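Local structure of histidine phosphotransferase (Caulobacter crescentus, 2OOC) at residues G9-E17 and A63-L71. The protein probably relays phosphoryl groups as a histidine phosphotransfer protein in the signalling that governs stalk biogenesis. Numbering follows the deposited sequence.
Sequences GAVDFAYLE and ARGVGAFNL
Phe69 turns the edge of its ring onto Tyr15 in a T-shaped stack: CZ of Phe69 sits over the centre of the Tyr15 face, and the planes stand at 88° with centroids 5.0 Å apart. The pair lies in the helical bundle of the Hpt domain, at the bend between helices 52-66 and 69-79, against which the N-terminal run and the start of helix 13-19 are laid. At the Tyr15 edge, near the ring plane, lies the carbonyl of Gly65, its O 3.6 Å from Tyr15 CE1; a water joins it there, and another lies at the edge of Phe69. A face of Phe69 rests on Gly67 CA, toward the ring's rim. Tyr15 extends its ring across the bend because CG is anti to the backbone N (chi1 -179°), and the two side chains meet at about a right angle.

Gly67 follows helix 52-66 and leaves helical geometry with positive phi; having no side chain, it lets the backbone at Asp12 come close, with the CA atoms of Asp12 and Gly67 4.9 Å apart. One direct hydrogen bond joins them, Asp12 N to Gly67 O at 2.9 Å, almost straight at 178°, with the donor well above the carbonyl plane. Asp12 is also the N-cap of helix 13-19, its OD1 taking weak bonds from the N atoms of Ala14 and Tyr15.

Val11 CG2 meets Ala68 CB, and Leu16 CB lies 3.6 Å from Val66 O; on the side facing helix 24-41, Leu16 and Val66 both touch Val30. Those same two waters each bridge the Tyr15 hydroxyl to a carbonyl near the end of helix 52-66, of Gly65 and Arg64 respectively. At the start of helix 69-79, Ala10 O accepts from two more waters, at 2.7 and 2.6 Å, which in turn accept from Leu71 N and Asn70 N respectively.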
loop_
_atom_site.group_PDB
_atom_site.type_symbol
_atom_site.label_atom_id
_atom_site.label_comp_id
_atom_site.label_asym_id
_atom_site.label_seq_id
_atom_site.Cartn_x
_atom_site.Cartn_y
_atom_site.Cartn_z
ATOM N N GLY A 9 -1.260 1.506 13.016
ATOM C CA GLY A 9 -1.221 0.472 11.940
ATOM C C GLY A 9 -1.901 0.945 10.658
ATOM O O GLY A 9 -3.107 1.054 10.607
ATOM N N ALA A 10 -1.129 1.238 9.624
ATOM C CA ALA A 10 -1.687 1.550 8.286
ATOM C C ALA A 10 -2.260 0.310 7.602
ATOM O O ALA A 10 -3.222 0.396 6.787
ATOM C CB ALA A 10 -0.571 2.202 7.389
ATOM N N VAL A 11 -1.656 -0.846 7.868
ATOM C CA VAL A 11 -2.003 -2.078 7.144
ATOM C C VAL A 11 -2.573 -3.119 8.083
ATOM O O VAL A 11 -2.011 -3.382 9.124
ATOM C CB VAL A 11 -0.804 -2.613 6.410
ATOM C CG1 VAL A 11 -1.108 -3.851 5.604
ATOM C CG2 VAL A 11 -0.273 -1.556 5.452
ATOM N N ASP A 12 -3.706 -3.701 7.679
ATOM C CA ASP A 12 -4.333 -4.755 8.440
ATOM C C ASP A 12 -3.703 -6.049 8.061
ATOM O O ASP A 12 -4.130 -6.683 7.058
ATOM C CB ASP A 12 -5.842 -4.787 8.090
ATOM C CG ASP A 12 -6.617 -5.614 9.047
ATOM O OD1 ASP A 12 -6.016 -6.575 9.592
ATOM O OD2 ASP A 12 -7.824 -5.301 9.216
ATOM N N PHE A 13 -2.663 -6.488 8.776
ATOM C CA PHE A 13 -1.935 -7.644 8.323
ATOM C C PHE A 13 -2.738 -8.935 8.509
ATOM O O PHE A 13 -2.492 -9.953 7.856
ATOM C CB PHE A 13 -0.518 -7.726 8.963
ATOM C CG PHE A 13 0.433 -6.721 8.399
ATOM C CD1 PHE A 13 0.913 -6.846 7.116
ATOM C CD2 PHE A 13 0.798 -5.652 9.126
ATOM C CE1 PHE A 13 1.808 -5.869 6.586
ATOM C CE2 PHE A 13 1.657 -4.712 8.591
ATOM C CZ PHE A 13 2.150 -4.810 7.353
ATOM N N ALA A 14 -3.757 -8.880 9.388
ATOM C CA ALA A 14 -4.656 -10.038 9.515
ATOM C C ALA A 14 -5.385 -10.305 8.188
ATOM O O ALA A 14 -5.584 -11.460 7.760
ATOM C CB ALA A 14 -5.632 -9.783 10.610
ATOM N N TYR A 15 -5.800 -9.232 7.520
ATOM C CA TYR A 15 -6.460 -9.335 6.212
ATOM C C TYR A 15 -5.558 -9.993 5.194
ATOM O O TYR A 15 -5.909 -10.960 4.520
ATOM C CB TYR A 15 -6.937 -7.951 5.746
ATOM C CG TYR A 15 -7.655 -7.980 4.424
ATOM C CD1 TYR A 15 -6.932 -7.973 3.231
ATOM C CD2 TYR A 15 -9.043 -8.063 4.350
ATOM C CE1 TYR A 15 -7.571 -8.071 2.018
ATOM C CE2 TYR A 15 -9.695 -8.146 3.130
ATOM C CZ TYR A 15 -8.928 -8.142 1.976
ATOM O OH TYR A 15 -9.634 -8.180 0.807
ATOM N N LEU A 16 -4.318 -9.503 5.154
ATOM C CA LEU A 16 -3.371 -10.071 4.200
ATOM C C LEU A 16 -3.027 -11.540 4.509
ATOM O O LEU A 16 -3.005 -12.402 3.629
ATOM C CB LEU A 16 -2.101 -9.232 4.191
ATOM C CG LEU A 16 -1.155 -9.692 3.076
ATOM C CD1 LEU A 16 -1.859 -9.857 1.710
ATOM C CD2 LEU A 16 -0.033 -8.688 3.039
ATOM N N GLU A 17 -2.845 -11.850 5.799
ATOM C CA GLU A 17 -2.579 -13.207 6.170
ATOM C C GLU A 17 -3.754 -14.083 5.837
ATOM O O GLU A 17 -3.637 -15.231 5.413
ATOM C CB GLU A 17 -2.211 -13.264 7.678
ATOM C CG GLU A 17 -0.893 -12.599 7.967
ATOM C CD GLU A 17 -0.649 -12.246 9.399
ATOM O OE1 GLU A 17 -1.587 -12.439 10.223
ATOM O OE2 GLU A 17 0.482 -11.742 9.683
ATOM N N ALA A 63 -4.034 -1.006 -2.670
ATOM C CA ALA A 63 -4.196 -0.823 -1.223
ATOM C C ALA A 63 -5.272 -1.735 -0.626
ATOM O O ALA A 63 -5.090 -2.430 0.399
ATOM C CB ALA A 63 -4.510 0.672 -0.867
ATOM N N ARG A 64 -6.423 -1.705 -1.262
ATOM C CA ARG A 64 -7.552 -2.506 -0.770
ATOM C C ARG A 64 -7.247 -3.987 -0.934
ATOM O O ARG A 64 -7.736 -4.813 -0.159
ATOM C CB ARG A 64 -8.845 -2.059 -1.461
ATOM C CG ARG A 64 -9.302 -0.734 -0.924
ATOM C CD ARG A 64 -10.433 -0.119 -1.679
ATOM N NE ARG A 64 -10.957 1.052 -1.003
ATOM C CZ ARG A 64 -11.875 1.820 -1.589
ATOM N NH1 ARG A 64 -12.277 1.544 -2.828
ATOM N NH2 ARG A 64 -12.381 2.845 -0.939
ATOM N N GLY A 65 -6.376 -4.313 -1.870
ATOM C CA GLY A 65 -5.999 -5.681 -2.144
ATOM C C GLY A 65 -5.186 -6.279 -1.036
ATOM O O GLY A 65 -5.296 -7.460 -0.756
ATOM N N VAL A 66 -4.329 -5.475 -0.420
ATOM C CA VAL A 66 -3.423 -5.916 0.640
ATOM C C VAL A 66 -3.791 -5.560 2.070
ATOM O O VAL A 66 -3.058 -5.919 3.004
ATOM C CB VAL A 66 -2.022 -5.430 0.349
ATOM C CG1 VAL A 66 -1.666 -5.832 -1.102
ATOM C CG2 VAL A 66 -1.791 -3.898 0.670
ATOM N N GLY A 67 -4.911 -4.889 2.299
ATOM C CA GLY A 67 -5.280 -4.540 3.645
ATOM C C GLY A 67 -4.875 -3.145 4.072
ATOM O O GLY A 67 -5.010 -2.843 5.228
ATOM N N ALA A 68 -4.410 -2.281 3.178
ATOM C CA ALA A 68 -4.060 -0.871 3.487
ATOM C C ALA A 68 -5.325 -0.075 3.307
ATOM O O ALA A 68 -5.466 0.725 2.370
ATOM C CB ALA A 68 -2.944 -0.353 2.579
ATOM N N PHE A 69 -6.269 -0.304 4.207
ATOM C CA PHE A 69 -7.628 0.231 4.026
ATOM C C PHE A 69 -7.678 1.731 4.161
ATOM O O PHE A 69 -8.422 2.365 3.414
ATOM C CB PHE A 69 -8.646 -0.485 4.933
ATOM C CG PHE A 69 -8.845 -1.908 4.526
ATOM C CD1 PHE A 69 -9.258 -2.199 3.244
ATOM C CD2 PHE A 69 -8.524 -2.950 5.379
ATOM C CE1 PHE A 69 -9.405 -3.512 2.805
ATOM C CE2 PHE A 69 -8.685 -4.264 4.939
ATOM C CZ PHE A 69 -9.105 -4.523 3.666
ATOM N N ASN A 70 -6.905 2.288 5.102
ATOM C CA ASN A 70 -6.867 3.746 5.226
ATOM C C ASN A 70 -6.369 4.413 3.927
ATOM O O ASN A 70 -6.953 5.367 3.458
ATOM C CB ASN A 70 -5.982 4.170 6.373
ATOM C CG ASN A 70 -5.774 5.727 6.409
ATOM O OD1 ASN A 70 -6.740 6.494 6.678
ATOM N ND2 ASN A 70 -4.539 6.188 6.103
ATOM N N LEU A 71 -5.301 3.857 3.326
ATOM C CA LEU A 71 -4.805 4.370 2.064
ATOM C C LEU A 71 -5.874 4.314 0.991
ATOM O O LEU A 71 -6.080 5.215 0.203
ATOM C CB LEU A 71 -3.560 3.622 1.678
ATOM C CG LEU A 71 -3.009 3.794 0.272
ATOM C CD1 LEU A 71 -2.655 5.274 0.063
ATOM C CD2 LEU A 71 -1.759 2.920 0.012
HETATM O O HOH W 1 -3.394 2.198 4.749
HETATM O O HOH W 2 -5.701 0.782 7.247
HETATM O O HOH W 3 -8.135 -8.591 -1.419
HETATM O O HOH W 4 -10.451 -5.756 -0.004
#